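PDB 6XEP: thiamine-monophosphate kinase from Stenotrophomonas maltophilia, which probably catalyses the ATP-dependent phosphorylation of thiamine monophosphate to thiamine diphosphate, the active form of vitamin B1. Local coordinates for residues F14-I17 / D18-R21; V64-A68 / F69-W73; S196-L199 / R200-P204. All coordinates share one frame; numbering follows the deposited sequence. Where two conformers were deposited one is given.

Contact 1 of 3, residues F14-I17 / D18-R21; sequences FALI and DRIR
Arg21 N donates to Ile17 O at 2.8 Å, and one residue earlier Ile20 N donates to Leu16 O at 2.9 Å, both bonds nearly straight. Ahead of them the carbonyl of Ala15 works through water: one molecule links Ala15 O to Asp18 N and a second links it to Arg19 N, so water supplies a partner to two amides of the first turn, where the i to i+4 pattern is only beginning. This is the start of helix 17-24, with Leu16 at the N-cap and a type I beta turn from Phe14 to Ile17 leading into it. Leucine brings no capping oxygen, but it is buried and its side chain packs on Ile107 of helix 104-120. Its CD2 also lies 3.7 Å from Arg19 NH1, whose guanidinium continues to a salt bridge with Asp112. Ile17 has CG1 anti to the backbone N (chi1 -173°), which sets this carbon against one face of the Arg21 guanidinium, 3.4 Å from Arg21 NE. Ile20 reaches back toward Phe14, its CD1 meeting the ring edge at CD2, 3.7 Å away. The buried ring itself lies beside Gly128, a predicted ATP-binding residue.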
loop_
_atom_site.group_PDB
_atom_site.type_symbol
_atom_site.label_atom_id
_atom_site.label_comp_id
_atom_site.label_asym_id
_atom_site.label_seq_id
_atom_site.Cartn_x
_atom_site.Cartn_y
_atom_site.Cartn_z
ATOM N N PHE A 14 -13.667 -7.645 4.249
ATOM C CA PHE A 14 -12.962 -8.329 3.169
ATOM C C PHE A 14 -13.624 -9.657 2.853
ATOM O O PHE A 14 -13.990 -10.408 3.756
ATOM C CB PHE A 14 -11.514 -8.590 3.562
ATOM C CG PHE A 14 -10.581 -7.476 3.236
ATOM C CD1 PHE A 14 -11.060 -6.198 2.990
ATOM C CD2 PHE A 14 -9.222 -7.711 3.160
ATOM C CE1 PHE A 14 -10.186 -5.167 2.682
ATOM C CE2 PHE A 14 -8.344 -6.690 2.850
ATOM C CZ PHE A 14 -8.830 -5.419 2.608
ATOM N N ALA A 15 -13.764 -9.964 1.560
ATOM C CA ALA A 15 -14.252 -11.290 1.197
ATOM C C ALA A 15 -13.317 -12.379 1.714
ATOM O O ALA A 15 -13.763 -13.496 1.994
ATOM C CB ALA A 15 -14.406 -11.402 -0.320
ATOM N N LEU A 16 -12.033 -12.055 1.880
ATOM C CA LEU A 16 -11.009 -13.003 2.296
ATOM C C LEU A 16 -10.840 -13.078 3.815
ATOM O O LEU A 16 -9.887 -13.708 4.287
ATOM C CB LEU A 16 -9.667 -12.632 1.653
ATOM C CG LEU A 16 -9.654 -12.500 0.130
ATOM C CD1 LEU A 16 -8.266 -12.099 -0.376
ATOM C CD2 LEU A 16 -10.106 -13.815 -0.486
ATOM N N ILE A 17 -11.732 -12.459 4.589
ATOM C CA ILE A 17 -11.447 -12.267 6.012
ATOM C C ILE A 17 -11.312 -13.603 6.743
ATOM O O ILE A 17 -10.502 -13.737 7.670
ATOM C CB ILE A 17 -12.517 -11.373 6.666
ATOM C CG1 ILE A 17 -12.096 -11.054 8.099
ATOM C CG2 ILE A 17 -13.850 -12.038 6.643
ATOM C CD1 ILE A 17 -10.806 -10.285 8.154
ATOM N N ASP A 18 -12.093 -14.616 6.356
ATOM C CA ASP A 18 -11.991 -15.890 7.066
ATOM C C ASP A 18 -10.608 -16.502 6.881
ATOM O O ASP A 18 -9.984 -16.975 7.839
ATOM C CB ASP A 18 -13.075 -16.859 6.596
ATOM C CG ASP A 18 -14.465 -16.411 7.000
ATOM O OD1 ASP A 18 -14.605 -15.793 8.085
ATOM O OD2 ASP A 18 -15.424 -16.668 6.236
ATOM N N ARG A 19 -10.111 -16.509 5.651
ATOM C CA ARG A 19 -8.769 -17.032 5.430
ATOM C C ARG A 19 -7.707 -16.127 6.047
ATOM O O ARG A 19 -6.685 -16.627 6.533
ATOM C CB ARG A 19 -8.537 -17.252 3.936
ATOM C CG ARG A 19 -9.349 -18.441 3.391
ATOM C CD ARG A 19 -8.849 -18.861 2.012
ATOM N NE ARG A 19 -9.392 -18.028 0.943
ATOM C CZ ARG A 19 -9.060 -18.157 -0.340
ATOM N NH1 ARG A 19 -9.595 -17.359 -1.252
ATOM N NH2 ARG A 19 -8.188 -19.087 -0.715
ATOM N N ILE A 20 -7.937 -14.808 6.077
ATOM C CA ILE A 20 -7.013 -13.918 6.780
ATOM C C ILE A 20 -6.916 -14.307 8.250
ATOM O O ILE A 20 -5.821 -14.500 8.789
ATOM C CB ILE A 20 -7.446 -12.451 6.625
ATOM C CG1 ILE A 20 -7.157 -11.961 5.201
ATOM C CG2 ILE A 20 -6.698 -11.549 7.653
ATOM C CD1 ILE A 20 -7.858 -10.681 4.870
ATOM N N ARG A 21 -8.065 -14.423 8.925
ATOM C CA ARG A 21 -8.051 -14.715 10.355
ATOM C C ARG A 21 -7.459 -16.089 10.642
ATOM O O ARG A 21 -6.781 -16.276 11.657
ATOM C CB ARG A 21 -9.461 -14.634 10.942
ATOM C CG ARG A 21 -10.051 -13.240 11.001
ATOM C CD ARG A 21 -11.467 -13.308 11.582
ATOM N NE ARG A 21 -12.204 -12.068 11.361
ATOM C CZ ARG A 21 -13.530 -11.969 11.420
ATOM N NH1 ARG A 21 -14.275 -13.037 11.694
ATOM N NH2 ARG A 21 -14.115 -10.799 11.201
HETATM O O HOH W 1 -12.298 -16.048 3.330
HETATM O O HOH W 2 -14.043 -14.754 4.168
#

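Contact 2 of 3, residues V64-A68 / F69-W73; sequences VETRA and FDIGW
Thr66 presents its methyl, not its hydroxyl, to the first turn of helix 68-85. With CG2 anti to the backbone N and OG1 beside that N (chi1 -55°), the methyl touches two side chains, 3.6 Å from Ile71 CG1 and 3.7 Å from Asp70 CB, while OG1 bonds back to Pro63 O. Threonine suits the place because its two branches serve these different needs. Ile71, buried and also packed on Phe62, lies obliquely across Thr66; its CG1 gives the methyl an apolar surface and its CD1 comes to 3.5 Å from Thr66 O. The Asp70 carboxylate divides its oxygens: OD2 accepts from a water that in turn accepts from Arg67 N, each step 2.7 Å, and OD1 pairs with Arg203. The Arg67 side chain folds at chi2 and chi3 and leads away from the turn. Ala68, small enough to sit close against helix 104-120, packs on Trp106 and Ala109. Behind the side chains, Ile71 N donates to Arg67 O at 3.0 Å and Gly72 N to Ala68 O at 2.9 Å. Arg67 is the N-cap of helix 68-85, and Asp70, at N3, reaches the N-cap amide through water; an acidic residue in the first turn is common at helix N-termini.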
loop_
_atom_site.group_PDB
_atom_site.type_symbol
_atom_site.label_atom_id
_atom_site.label_comp_id
_atom_site.label_asym_id
_atom_site.label_seq_id
_atom_site.Cartn_x
_atom_site.Cartn_y
_atom_site.Cartn_z
ATOM N N VAL A 64 -4.773 -8.860 -20.041
ATOM C CA VAL A 64 -6.100 -8.818 -19.434
ATOM C C VAL A 64 -6.656 -10.220 -19.221
ATOM O O VAL A 64 -7.380 -10.467 -18.249
ATOM C CB VAL A 64 -7.046 -7.948 -20.278
ATOM C CG1 VAL A 64 -8.473 -8.060 -19.765
ATOM C CG2 VAL A 64 -6.590 -6.487 -20.232
ATOM N N GLU A 65 -6.277 -11.174 -20.066
ATOM C CA GLU A 65 -6.801 -12.518 -19.913
ATOM C C GLU A 65 -6.121 -13.309 -18.793
ATOM O O GLU A 65 -6.504 -14.455 -18.573
ATOM C CB GLU A 65 -6.674 -13.277 -21.227
ATOM C CG GLU A 65 -5.254 -13.392 -21.701
ATOM C CD GLU A 65 -4.943 -12.439 -22.845
ATOM O OE1 GLU A 65 -5.127 -11.185 -22.715
ATOM O OE2 GLU A 65 -4.519 -12.974 -23.889
ATOM N N THR A 66 -5.144 -12.739 -18.084
ATOM C CA THR A 66 -4.530 -13.445 -16.957
ATOM C C THR A 66 -5.605 -13.848 -15.949
ATOM O O THR A 66 -6.473 -13.046 -15.593
ATOM C CB THR A 66 -3.466 -12.584 -16.268
ATOM O OG1 THR A 66 -2.481 -12.142 -17.224
ATOM C CG2 THR A 66 -2.756 -13.408 -15.160
ATOM N N ARG A 67 -5.558 -15.102 -15.503
ATOM C CA ARG A 67 -6.573 -15.598 -14.576
ATOM C C ARG A 67 -6.354 -15.061 -13.165
ATOM O O ARG A 67 -5.243 -14.711 -12.769
ATOM C CB ARG A 67 -6.567 -17.129 -14.549
ATOM C CG ARG A 67 -6.966 -17.776 -15.879
ATOM C CD ARG A 67 -8.414 -17.592 -16.187
ATOM N NE ARG A 67 -9.251 -18.323 -15.237
ATOM C CZ ARG A 67 -9.553 -19.611 -15.348
ATOM N NH1 ARG A 67 -9.089 -20.322 -16.372
ATOM N NH2 ARG A 67 -10.320 -20.188 -14.434
ATOM N N ALA A 68 -7.446 -15.013 -12.392
ATOM C CA ALA A 68 -7.410 -14.448 -11.040
ATOM C C ALA A 68 -6.323 -15.074 -10.162
ATOM O O ALA A 68 -5.604 -14.365 -9.448
ATOM C CB ALA A 68 -8.789 -14.618 -10.388
ATOM N N PHE A 69 -6.214 -16.410 -10.160
ATOM C CA PHE A 69 -5.187 -17.046 -9.329
ATOM C C PHE A 69 -3.799 -16.509 -9.662
ATOM O O PHE A 69 -2.994 -16.242 -8.769
ATOM C CB PHE A 69 -5.234 -18.567 -9.516
ATOM C CG PHE A 69 -4.197 -19.328 -8.718
ATOM C CD1 PHE A 69 -2.909 -19.480 -9.187
ATOM C CD2 PHE A 69 -4.542 -19.939 -7.529
ATOM C CE1 PHE A 69 -1.965 -20.172 -8.458
ATOM C CE2 PHE A 69 -3.616 -20.652 -6.790
ATOM C CZ PHE A 69 -2.323 -20.765 -7.256
ATOM N N ASP A 70 -3.495 -16.366 -10.945
ATOM C CA ASP A 70 -2.156 -15.921 -11.340
ATOM C C ASP A 70 -1.926 -14.456 -11.006
ATOM O O ASP A 70 -0.803 -14.061 -10.668
ATOM C CB ASP A 70 -1.981 -16.198 -12.830
ATOM C CG ASP A 70 -2.200 -17.661 -13.148
ATOM O OD1 ASP A 70 -1.706 -18.497 -12.358
ATOM O OD2 ASP A 70 -2.883 -17.984 -14.151
ATOM N N ILE A 71 -2.975 -13.636 -11.095
ATOM C CA ILE A 71 -2.865 -12.248 -10.665
ATOM C C ILE A 71 -2.575 -12.183 -9.173
ATOM O O ILE A 71 -1.735 -11.395 -8.723
ATOM C CB ILE A 71 -4.145 -11.471 -11.027
ATOM C CG1 ILE A 71 -4.325 -11.431 -12.542
ATOM C CG2 ILE A 71 -4.058 -10.053 -10.503
ATOM C CD1 ILE A 71 -5.678 -10.855 -12.954
ATOM N N GLY A 72 -3.269 -13.004 -8.380
ATOM C CA GLY A 72 -3.014 -13.023 -6.947
ATOM C C GLY A 72 -1.600 -13.454 -6.609
ATOM O O GLY A 72 -0.925 -12.828 -5.781
ATOM N N TRP A 73 -1.123 -14.509 -7.260
ATOM C CA TRP A 73 0.251 -14.963 -7.049
ATOM C C TRP A 73 1.255 -13.876 -7.434
ATOM O O TRP A 73 2.121 -13.490 -6.637
ATOM C CB TRP A 73 0.492 -16.236 -7.867
ATOM C CG TRP A 73 1.881 -16.844 -7.730
ATOM C CD1 TRP A 73 3.060 -16.351 -8.235
ATOM C CD2 TRP A 73 2.213 -18.068 -7.062
ATOM N NE1 TRP A 73 4.102 -17.203 -7.917
ATOM C CE2 TRP A 73 3.612 -18.256 -7.197
ATOM C CE3 TRP A 73 1.467 -19.022 -6.363
ATOM C CZ2 TRP A 73 4.269 -19.351 -6.653
ATOM C CZ3 TRP A 73 2.133 -20.119 -5.820
ATOM C CH2 TRP A 73 3.518 -20.261 -5.963
HETATM O O HOH W 3 -3.720 -16.863 -16.509
#

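Contact 3 of 3, residues S196-L199 / R200-P204; sequences SLRL and RLLRP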
loop_
_atom_site.group_PDB
_atom_site.type_symbol
_atom_site.label_atom_id
_atom_site.label_comp_id
_atom_site.label_asym_id
_atom_site.label_seq_id
_atom_site.Cartn_x
_atom_site.Cartn_y
_atom_site.Cartn_z
ATOM N N SER A 196 5.956 -24.454 -19.309
ATOM C CA SER A 196 7.025 -23.976 -18.438
ATOM C C SER A 196 7.201 -22.471 -18.576
ATOM O O SER A 196 7.256 -21.747 -17.576
ATOM C CB SER A 196 8.341 -24.692 -18.758
ATOM O OG SER A 196 8.257 -26.096 -18.556
ATOM N N LEU A 197 7.291 -21.982 -19.822
ATOM C CA LEU A 197 7.433 -20.551 -20.038
ATOM C C LEU A 197 6.198 -19.816 -19.552
ATOM O O LEU A 197 6.312 -18.745 -18.946
ATOM C CB LEU A 197 7.685 -20.246 -21.518
ATOM C CG LEU A 197 8.991 -20.792 -22.115
ATOM C CD1 LEU A 197 9.191 -20.306 -23.545
ATOM C CD2 LEU A 197 10.189 -20.440 -21.248
ATOM N N ARG A 198 5.005 -20.377 -19.809
ATOM C CA ARG A 198 3.770 -19.707 -19.401
ATOM C C ARG A 198 3.773 -19.437 -17.905
ATOM O O ARG A 198 3.437 -18.334 -17.458
ATOM C CB ARG A 198 2.547 -20.548 -19.789
ATOM C CG ARG A 198 1.205 -19.823 -19.576
ATOM C CD ARG A 198 -0.017 -20.693 -19.896
ATOM N NE ARG A 198 -0.259 -21.749 -18.897
ATOM C CZ ARG A 198 -1.130 -21.657 -17.892
ATOM N NH1 ARG A 198 -1.868 -20.564 -17.736
ATOM N NH2 ARG A 198 -1.279 -22.670 -17.045
ATOM N N LEU A 199 4.177 -20.429 -17.110
ATOM C CA LEU A 199 4.157 -20.262 -15.659
ATOM C C LEU A 199 5.307 -19.399 -15.136
ATOM O O LEU A 199 5.193 -18.831 -14.041
ATOM C CB LEU A 199 4.173 -21.633 -14.982
ATOM C CG LEU A 199 2.863 -22.412 -15.149
ATOM C CD1 LEU A 199 2.919 -23.719 -14.399
ATOM C CD2 LEU A 199 1.716 -21.576 -14.651
ATOM N N ARG A 200 6.409 -19.281 -15.875
ATOM C CA ARG A 200 7.430 -18.314 -15.472
ATOM C C ARG A 200 6.945 -16.880 -15.643
ATOM O O ARG A 200 7.308 -16.006 -14.846
ATOM C CB ARG A 200 8.716 -18.545 -16.262
ATOM C CG ARG A 200 9.416 -19.850 -15.897
ATOM C CD ARG A 200 10.129 -19.741 -14.560
ATOM N NE ARG A 200 11.397 -19.005 -14.669
ATOM C CZ ARG A 200 12.000 -18.416 -13.644
ATOM N NH1 ARG A 200 11.447 -18.468 -12.431
ATOM N NH2 ARG A 200 13.157 -17.780 -13.829
ATOM N N LEU A 201 6.125 -16.616 -16.666
ATOM C CA LEU A 201 5.523 -15.296 -16.799
ATOM C C LEU A 201 4.421 -15.101 -15.764
ATOM O O LEU A 201 4.340 -14.047 -15.120
ATOM C CB LEU A 201 4.958 -15.109 -18.215
ATOM C CG LEU A 201 4.205 -13.786 -18.449
ATOM C CD1 LEU A 201 5.090 -12.575 -18.174
ATOM C CD2 LEU A 201 3.619 -13.713 -19.852
ATOM N N LEU A 202 3.543 -16.104 -15.613
ATOM C CA LEU A 202 2.353 -15.931 -14.781
ATOM C C LEU A 202 2.666 -16.072 -13.298
ATOM O O LEU A 202 2.082 -15.361 -12.471
ATOM C CB LEU A 202 1.280 -16.951 -15.170
ATOM C CG LEU A 202 0.760 -16.837 -16.599
ATOM C CD1 LEU A 202 -0.296 -17.916 -16.788
ATOM C CD2 LEU A 202 0.183 -15.451 -16.845
ATOM N N ARG A 203 3.564 -16.982 -12.935
ATOM C CA ARG A 203 3.810 -17.309 -11.531
ATOM C C ARG A 203 5.307 -17.336 -11.260
ATOM O O ARG A 203 5.871 -18.406 -10.982
ATOM C CB ARG A 203 3.199 -18.660 -11.162
ATOM C CG ARG A 203 1.694 -18.728 -11.169
ATOM C CD ARG A 203 1.246 -20.136 -10.686
ATOM N NE ARG A 203 -0.041 -20.428 -11.284
ATOM C CZ ARG A 203 -0.482 -21.635 -11.568
ATOM N NH1 ARG A 203 0.254 -22.704 -11.287
ATOM N NH2 ARG A 203 -1.680 -21.769 -12.116
ATOM N N PRO A 204 5.971 -16.188 -11.307
ATOM C CA PRO A 204 7.408 -16.159 -10.985
ATOM C C PRO A 204 7.633 -16.593 -9.541
ATOM O O PRO A 204 6.769 -16.417 -8.683
ATOM C CB PRO A 204 7.787 -14.688 -11.203
ATOM C CG PRO A 204 6.521 -13.928 -10.942
ATOM C CD PRO A 204 5.435 -14.833 -11.529
HETATM O O HOH W 4 -2.800 -22.990 -14.449
#
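Four successive i to i+4 bonds join 196-199 to 200-204, marking the last turns of an alpha-helix, 192-202, and its C-terminal end. Arg200 N donates to Ser196 O, Leu201 N to Leu197 O and Leu202 N to Arg198 O, the last at 2.9 Å and in the carbonyl plane. The final bond, Arg203 N to Leu199 O, is short at 2.7 Å, with its donor 37° out of the carbonyl plane and so not on a lone pair. Arg203 is the first residue to leave helical backbone angles (phi -133°), and Pro204, which lacks an amide hydrogen, could not have continued the pattern.

Leu197 is buried against helices 170-179 and 254-259, and Leu201 against Ala174 of 170-179, its side chain also close to Asp274, a predicted substrate-binding residue. Leucine suits these buried positions because it offers only apolar surface to the neighbouring helices. Arg200 bends at chi2 and chi3, its CG passing 3.3 Å from Ser196 O, before its guanidinium pairs with Glu277 and Asp170. Arg198 instead leaves with CG anti to the backbone N (chi1 -172°) and turns at chi3, bringing NH1 obliquely to 3.2 Å from Leu202 CD1; Glu195 and Leu185 O take up its polar end. Leu202 CD1 also rests 3.7 Å from Arg198 CG, so the aliphatic stem as well as the charged end of the arginine is packed.

Leu199 and Arg203 run side by side, pointing the same way. Arg203 is extended from CG to NE and pairs with Asp70 of helix 68-85. One water accepts from Arg198 NH2 and, weakly, from Arg203 NH2, bridging two like charges. Leu199 CD2 meets both guanidinium groups, offset toward the rim of one Arg198 face and over the centre of one Arg203 face, 3.8 Å from Arg203 CZ.

The three contacts come in order along the chain. Contacts 1 and 2 each open a helix, 17-24 and 68-85, and both lean on helix 104-120; their centres lie about 19 Å apart. Contact 3 ends helix 192-202, about 11 Å from contact 2 and 27 Å from contact 1, centre to centre. Contacts 2 and 3 touch, although contact 2 lies in the N-terminal and contact 3 in the C-terminal AIR synthase-related (PurM-like) part of the sequence: Asp70 OD1 and Arg203 NE form a salt bridge at 2.8 Å, and Trp73 NE1 probably donates to Pro204 O. Their meeting therefore ties the start of one helix to the end of another across the two parts of the kinase.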